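Local coordinates for protein Pts system, fructose-specific iiabc component (PDB 5DLE) that is the cytoplasmic IIB domain of a transporter that probably passes a phosphoryl group from a phosphohistidine protein to fructose during its uptake, at residues A[68-73]-A[86-91]; A[12-17]-A[41-46]. One frame throughout, in Å; residues are numbered along the deposited sequence.

Contact 1 (A[68-73]-A[86-91])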
loop_
_atom_site.group_PDB
_atom_site.type_symbol
_atom_site.label_atom_id
_atom_site.label_comp_id
_atom_site.label_asym_id
_atom_site.label_seq_id
_atom_site.Cartn_x
_atom_site.Cartn_y
_atom_site.Cartn_z
ATOM N N SER A 68 -25.140 -15.312 -4.779
ATOM C CA SER A 68 -25.630 -15.155 -6.139
ATOM C C SER A 68 -24.485 -15.136 -7.129
ATOM O O SER A 68 -24.631 -15.589 -8.273
ATOM C CB SER A 68 -26.425 -13.870 -6.296
ATOM O OG SER A 68 -27.623 -13.950 -5.559
ATOM N N VAL A 69 -23.361 -14.561 -6.710
ATOM C CA VAL A 69 -22.194 -14.377 -7.578
ATOM C C VAL A 69 -20.940 -14.504 -6.730
ATOM O O VAL A 69 -20.962 -14.236 -5.528
ATOM C CB VAL A 69 -22.250 -12.993 -8.288
ATOM C CG1 VAL A 69 -23.382 -12.959 -9.319
ATOM C CG2 VAL A 69 -22.556 -11.906 -7.283
ATOM N N VAL A 70 -19.837 -14.887 -7.379
ATOM C CA VAL A 70 -18.497 -14.883 -6.783
ATOM C C VAL A 70 -17.643 -13.870 -7.550
ATOM O O VAL A 70 -17.543 -13.954 -8.776
ATOM C CB VAL A 70 -17.838 -16.274 -6.883
ATOM C CG1 VAL A 70 -16.415 -16.255 -6.337
ATOM C CG2 VAL A 70 -18.693 -17.383 -6.174
ATOM N N ILE A 71 -16.988 -12.954 -6.841
ATOM C CA ILE A 71 -16.079 -11.993 -7.461
ATOM C C ILE A 71 -14.670 -12.306 -6.974
ATOM O O ILE A 71 -14.410 -12.338 -5.764
ATOM C CB ILE A 71 -16.465 -10.542 -7.131
ATOM C CG1 ILE A 71 -17.871 -10.246 -7.654
ATOM C CG2 ILE A 71 -15.424 -9.522 -7.713
ATOM C CD1 ILE A 71 -18.324 -8.847 -7.306
ATOM N N LEU A 72 -13.769 -12.570 -7.909
ATOM C CA LEU A 72 -12.370 -12.860 -7.559
ATOM C C LEU A 72 -11.546 -11.693 -8.044
ATOM O O LEU A 72 -11.468 -11.465 -9.255
ATOM C CB LEU A 72 -11.900 -14.140 -8.239
ATOM C CG LEU A 72 -12.708 -15.389 -7.928
ATOM C CD1 LEU A 72 -12.110 -16.612 -8.633
ATOM C CD2 LEU A 72 -12.890 -15.611 -6.395
ATOM N N ALA A 73 -10.922 -10.978 -7.120
ATOM C CA ALA A 73 -10.073 -9.860 -7.500
ATOM C C ALA A 73 -8.660 -10.292 -7.093
ATOM O O ALA A 73 -8.249 -10.109 -5.941
ATOM C CB ALA A 73 -10.526 -8.564 -6.812
ATOM N N LYS A 86 -21.095 -21.817 -9.771
ATOM C CA LYS A 86 -21.421 -20.427 -9.462
ATOM C C LYS A 86 -21.013 -19.525 -10.613
ATOM O O LYS A 86 -20.060 -19.818 -11.337
ATOM C CB LYS A 86 -20.688 -19.935 -8.204
ATOM C CG LYS A 86 -20.659 -20.911 -7.012
ATOM C CD LYS A 86 -22.074 -21.158 -6.413
ATOM C CE LYS A 86 -22.764 -19.832 -6.039
ATOM N NZ LYS A 86 -23.978 -20.108 -5.120
ATOM N N ARG A 87 -21.718 -18.416 -10.764
ATOM C CA ARG A 87 -21.213 -17.366 -11.637
ATOM C C ARG A 87 -19.980 -16.779 -10.978
ATOM O O ARG A 87 -20.029 -16.380 -9.816
ATOM C CB ARG A 87 -22.245 -16.263 -11.845
ATOM C CG ARG A 87 -23.502 -16.736 -12.571
ATOM C CD ARG A 87 -24.294 -15.488 -12.944
ATOM N NE ARG A 87 -25.568 -15.780 -13.612
ATOM C CZ ARG A 87 -25.730 -15.720 -14.918
ATOM N NH1 ARG A 87 -24.705 -15.397 -15.706
ATOM N NH2 ARG A 87 -26.931 -15.958 -15.437
ATOM N N VAL A 88 -18.875 -16.716 -11.729
ATOM C CA VAL A 88 -17.605 -16.224 -11.189
ATOM C C VAL A 88 -17.096 -15.132 -12.113
ATOM O O VAL A 88 -16.943 -15.351 -13.318
ATOM C CB VAL A 88 -16.569 -17.351 -11.047
ATOM C CG1 VAL A 88 -15.230 -16.763 -10.565
ATOM C CG2 VAL A 88 -17.037 -18.447 -10.081
ATOM N N TYR A 89 -16.826 -13.953 -11.537
ATOM C CA TYR A 89 -16.274 -12.825 -12.267
ATOM C C TYR A 89 -14.876 -12.603 -11.728
ATOM O O TYR A 89 -14.715 -12.180 -10.571
ATOM C CB TYR A 89 -17.123 -11.585 -12.075
ATOM C CG TYR A 89 -16.833 -10.515 -13.072
ATOM C CD1 TYR A 89 -16.544 -10.820 -14.392
ATOM C CD2 TYR A 89 -16.841 -9.207 -12.692
ATOM C CE1 TYR A 89 -16.269 -9.808 -15.309
ATOM C CE2 TYR A 89 -16.578 -8.192 -13.602
ATOM C CZ TYR A 89 -16.297 -8.493 -14.888
ATOM O OH TYR A 89 -16.031 -7.458 -15.753
ATOM N N LYS A 90 -13.876 -12.915 -12.550
ATOM C CA LYS A 90 -12.478 -12.810 -12.129
ATOM C C LYS A 90 -11.803 -11.628 -12.814
ATOM O O LYS A 90 -11.815 -11.521 -14.050
ATOM C CB LYS A 90 -11.727 -14.099 -12.465
ATOM C CG LYS A 90 -10.278 -14.060 -12.072
ATOM C CD LYS A 90 -9.785 -15.473 -11.815
ATOM C CE LYS A 90 -9.261 -16.105 -13.080
ATOM N NZ LYS A 90 -8.489 -17.350 -12.776
ATOM N N VAL A 91 -11.183 -10.764 -11.994
ATOM C CA VAL A 91 -10.508 -9.546 -12.426
ATOM C C VAL A 91 -9.246 -9.386 -11.599
ATOM O O VAL A 91 -9.013 -10.086 -10.609
ATOM C CB VAL A 91 -11.405 -8.294 -12.274
ATOM C CG1 VAL A 91 -12.680 -8.447 -13.152
ATOM C CG2 VAL A 91 -11.806 -8.098 -10.822
HETATM O O HOH W 1 -23.978 -18.195 -8.978
#
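Strand 69-73 and the edge strand 88-91 run side by side as a parallel pair at one border of the IIB domain's sheet, with L72 meeting V88 on one face of the sheet. Four backbone hydrogen bonds join the two segments: V70 N to R87 O, Y89 N to V70 O, L72 N to Y89 O and V91 N to L72 O. The last is the shortest, at 2.8 Å, and nearly straight. CA-H...O contacts supplement them, with V88 CA 3.3 Å from V70 O. A water links S68 and R87, donating to S68 O and accepting from R87 N.

The face with V70, V88, L72 and K90 carries most of the side-chain contact. V88 CG1 is anti to its backbone N (chi1 176°) and lies 3.7 Å from L72 CD1, while V88 CG2 comes to 3.9 Å from V70 CB. V70 CG2 touches K86 CB at 3.8 Å, the two side chains crossing at about a right angle. F83 covers V70 and V88 from a loop. K90 passes L72 with its aliphatic part, CD 4.1 Å from L72 CD1, and its NZ ends in a salt bridge with E80.

In the mixed, mostly parallel sheet of this alpha/beta domain, strand 69-74 lies between 13-19 and 88-91, which is why V70 and L72 also pack on V15 and V17. I71, Y89, A73 and V91 occupy the other face, under helices 93-98 and 100-107. There V91 CG1 sits 3.9 Å above the Y89 ring plane, toward its rim, Y89 OH is hydrogen-bonded to E106, and A73 CB meets V91 CG2 at 4.2 Å.

Contact 2 (A[12-17]-A[41-46]). With IMD (imidazole), chain E.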
loop_
_atom_site.group_PDB
_atom_site.type_symbol
_atom_site.label_atom_id
_atom_site.label_comp_id
_atom_site.label_asym_id
_atom_site.label_seq_id
_atom_site.Cartn_x
_atom_site.Cartn_y
_atom_site.Cartn_z
ATOM N N GLU A 12 -29.771 -10.100 -1.988
ATOM C CA GLU A 12 -28.904 -11.113 -2.557
ATOM C C GLU A 12 -27.511 -11.017 -1.949
ATOM O O GLU A 12 -27.089 -9.972 -1.452
ATOM C CB GLU A 12 -28.787 -10.944 -4.056
ATOM C CG GLU A 12 -30.078 -11.039 -4.795
ATOM C CD GLU A 12 -29.779 -11.133 -6.239
ATOM O OE1 GLU A 12 -29.042 -12.074 -6.586
ATOM O OE2 GLU A 12 -30.217 -10.245 -7.001
ATOM N N LYS A 13 -26.792 -12.130 -2.016
ATOM C CA LYS A 13 -25.484 -12.260 -1.377
ATOM C C LYS A 13 -24.383 -12.324 -2.427
ATOM O O LYS A 13 -24.470 -13.059 -3.413
ATOM C CB LYS A 13 -25.442 -13.505 -0.492
ATOM C CG LYS A 13 -26.419 -13.400 0.727
ATOM C CD LYS A 13 -26.407 -14.678 1.526
ATOM C CE LYS A 13 -27.376 -14.596 2.682
ATOM N NZ LYS A 13 -27.138 -15.693 3.651
ATOM N N ILE A 14 -23.314 -11.572 -2.188
ATOM C CA ILE A 14 -22.095 -11.675 -2.994
ATOM C C ILE A 14 -21.019 -12.267 -2.098
ATOM O O ILE A 14 -20.968 -11.939 -0.907
ATOM C CB ILE A 14 -21.668 -10.286 -3.514
ATOM C CG1 ILE A 14 -22.745 -9.688 -4.417
ATOM C CG2 ILE A 14 -20.280 -10.360 -4.235
ATOM C CD1 ILE A 14 -22.442 -8.285 -4.915
ATOM N N VAL A 15 -20.186 -13.157 -2.637
ATOM C CA VAL A 15 -18.934 -13.475 -1.948
ATOM C C VAL A 15 -17.776 -13.077 -2.846
ATOM O O VAL A 15 -17.887 -13.054 -4.086
ATOM C CB VAL A 15 -18.821 -14.959 -1.525
ATOM C CG1 VAL A 15 -19.922 -15.284 -0.502
ATOM C CG2 VAL A 15 -18.878 -15.902 -2.738
ATOM N N ALA A 16 -16.658 -12.723 -2.217
ATOM C CA ALA A 16 -15.502 -12.322 -3.004
ATOM C C ALA A 16 -14.233 -12.867 -2.370
ATOM O O ALA A 16 -14.195 -13.129 -1.155
ATOM C CB ALA A 16 -15.387 -10.788 -3.105
ATOM N N VAL A 17 -13.179 -13.008 -3.190
ATOM C CA VAL A 17 -11.826 -13.233 -2.679
ATOM C C VAL A 17 -10.967 -12.133 -3.257
ATOM O O VAL A 17 -11.025 -11.883 -4.470
ATOM C CB VAL A 17 -11.240 -14.598 -3.096
ATOM C CG1 VAL A 17 -9.848 -14.782 -2.512
ATOM C CG2 VAL A 17 -12.144 -15.759 -2.674
ATOM N N GLN A 41 -25.058 -0.751 -3.517
ATOM C CA GLN A 41 -26.003 -1.360 -4.451
ATOM C C GLN A 41 -27.034 -2.260 -3.773
ATOM O O GLN A 41 -27.884 -2.826 -4.479
ATOM C CB GLN A 41 -25.234 -2.123 -5.545
ATOM C CG GLN A 41 -24.449 -1.179 -6.511
ATOM C CD GLN A 41 -23.775 -1.884 -7.698
ATOM O OE1 GLN A 41 -24.334 -2.826 -8.258
ATOM N NE2 GLN A 41 -22.571 -1.407 -8.105
ATOM N N GLY A 42 -26.982 -2.435 -2.455
ATOM C CA GLY A 42 -28.007 -3.179 -1.730
ATOM C C GLY A 42 -27.724 -4.641 -1.457
ATOM O O GLY A 42 -28.640 -5.372 -1.061
ATOM N N TYR A 43 -26.490 -5.100 -1.645
ATOM C CA TYR A 43 -26.165 -6.507 -1.512
ATOM C C TYR A 43 -25.494 -6.768 -0.179
ATOM O O TYR A 43 -24.800 -5.906 0.359
ATOM C CB TYR A 43 -25.198 -6.942 -2.628
ATOM C CG TYR A 43 -25.774 -6.749 -4.000
ATOM C CD1 TYR A 43 -26.879 -7.500 -4.414
ATOM C CD2 TYR A 43 -25.250 -5.814 -4.880
ATOM C CE1 TYR A 43 -27.425 -7.321 -5.657
ATOM C CE2 TYR A 43 -25.758 -5.641 -6.140
ATOM C CZ TYR A 43 -26.881 -6.386 -6.518
ATOM O OH TYR A 43 -27.435 -6.232 -7.763
ATOM N N SER A 44 -25.653 -7.992 0.291
ATOM C CA SER A 44 -24.871 -8.580 1.368
ATOM C C SER A 44 -23.529 -9.015 0.795
ATOM O O SER A 44 -23.465 -9.434 -0.364
ATOM C CB SER A 44 -25.625 -9.804 1.918
ATOM O OG SER A 44 -25.113 -10.167 3.177
ATOM N N ILE A 45 -22.446 -8.901 1.577
ATOM C CA ILE A 45 -21.125 -9.205 1.019
ATOM C C ILE A 45 -20.259 -9.872 2.090
ATOM O O ILE A 45 -20.245 -9.436 3.246
ATOM C CB ILE A 45 -20.480 -7.897 0.465
ATOM C CG1 ILE A 45 -19.052 -8.096 -0.065
ATOM C CG2 ILE A 45 -20.430 -6.800 1.523
ATOM C CD1 ILE A 45 -19.031 -8.744 -1.413
ATOM N N ARG A 46 -19.535 -10.934 1.712
ATOM C CA ARG A 46 -18.464 -11.505 2.532
ATOM C C ARG A 46 -17.214 -11.575 1.674
ATOM O O ARG A 46 -17.298 -12.032 0.530
ATOM C CB ARG A 46 -18.832 -12.916 3.024
ATOM C CG ARG A 46 -19.542 -12.905 4.382
ATOM C CD ARG A 46 -18.527 -12.842 5.558
ATOM N NE ARG A 46 -17.739 -14.069 5.539
ATOM C CZ ARG A 46 -16.444 -14.184 5.287
ATOM N NH1 ARG A 46 -15.629 -13.129 5.139
ATOM N NH2 ARG A 46 -15.943 -15.411 5.251
HETATM N N1 IMD E . -28.843 -8.352 -10.823
HETATM C C2 IMD E . -29.028 -8.754 -9.541
HETATM N N3 IMD E . -29.478 -10.030 -9.558
HETATM C C4 IMD E . -29.577 -10.437 -10.845
HETATM C C5 IMD E . -29.180 -9.375 -11.646
#
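I45 CD1 presses against I14 CG2 at 3.5 Å, closer than carbon atoms usually pack, where the two parallel strands of a beta-alpha-beta unit lie side by side. Strand 13-19 leads into helix 25-40, whose end is closed by a Schellman motif at G42 (phi 96°), and the chain returns as strand 44-50. I45 CG1 is anti to the backbone N (chi1 176°), and a bend at chi2 (77°) places CD1 beside I14. I34, A38 and K39 of the connecting helix pack on I45.

I14 also reaches Y43, its CD1 lying obliquely to the ring at 3.7 Å from CD2. The E12 carbonyl O lies at the ring edge, in its plane, and E12 CB is 4.0 Å from Y43 CD1; F108 stacks on the same ring. Four backbone hydrogen bonds hold the segments in register: S44 N to E12 O, I14 N to S44 O, R46 N to I14 O and A16 N to R46 O. The bond from R46 N to I14 O is the longest, at 3.2 Å.

On the other face K13 CG meets S44 CB at 3.9 Å, and the R46 guanidinium turns away to a salt bridge with E63 and a hydrogen bond to N57 O. At the outer end, the E12 carboxylate divides its oxygens: OE1 turns to S68, whereas OE2 accepts a bent hydrogen bond from N3 of an imidazole, probably from the crystallisation liquor. Imidazole C2 also comes to 3.5 Å from Y43 OH.

In the fold
Contacts 1 and 2 follow one another along the chain and meet in the middle of one sheet, where strand 13-19 lies beside strand 69-74; their centres are 10 Å apart. At the seam S68 N lies 2.7 Å from K13 O and S68 OG 2.6 Å from E12 OE1, both probable hydrogen bonds, while V69 CG2 packs 3.6 Å from I14 CG1. The hydrophobic layer thus continues from I45 and I14 to V69 and I71, with helix 100-107 touching residues of both contacts. The imidazole bound at E12 is also about 6 Å from the S68 side chain, marking the end of the sheet where both contacts begin.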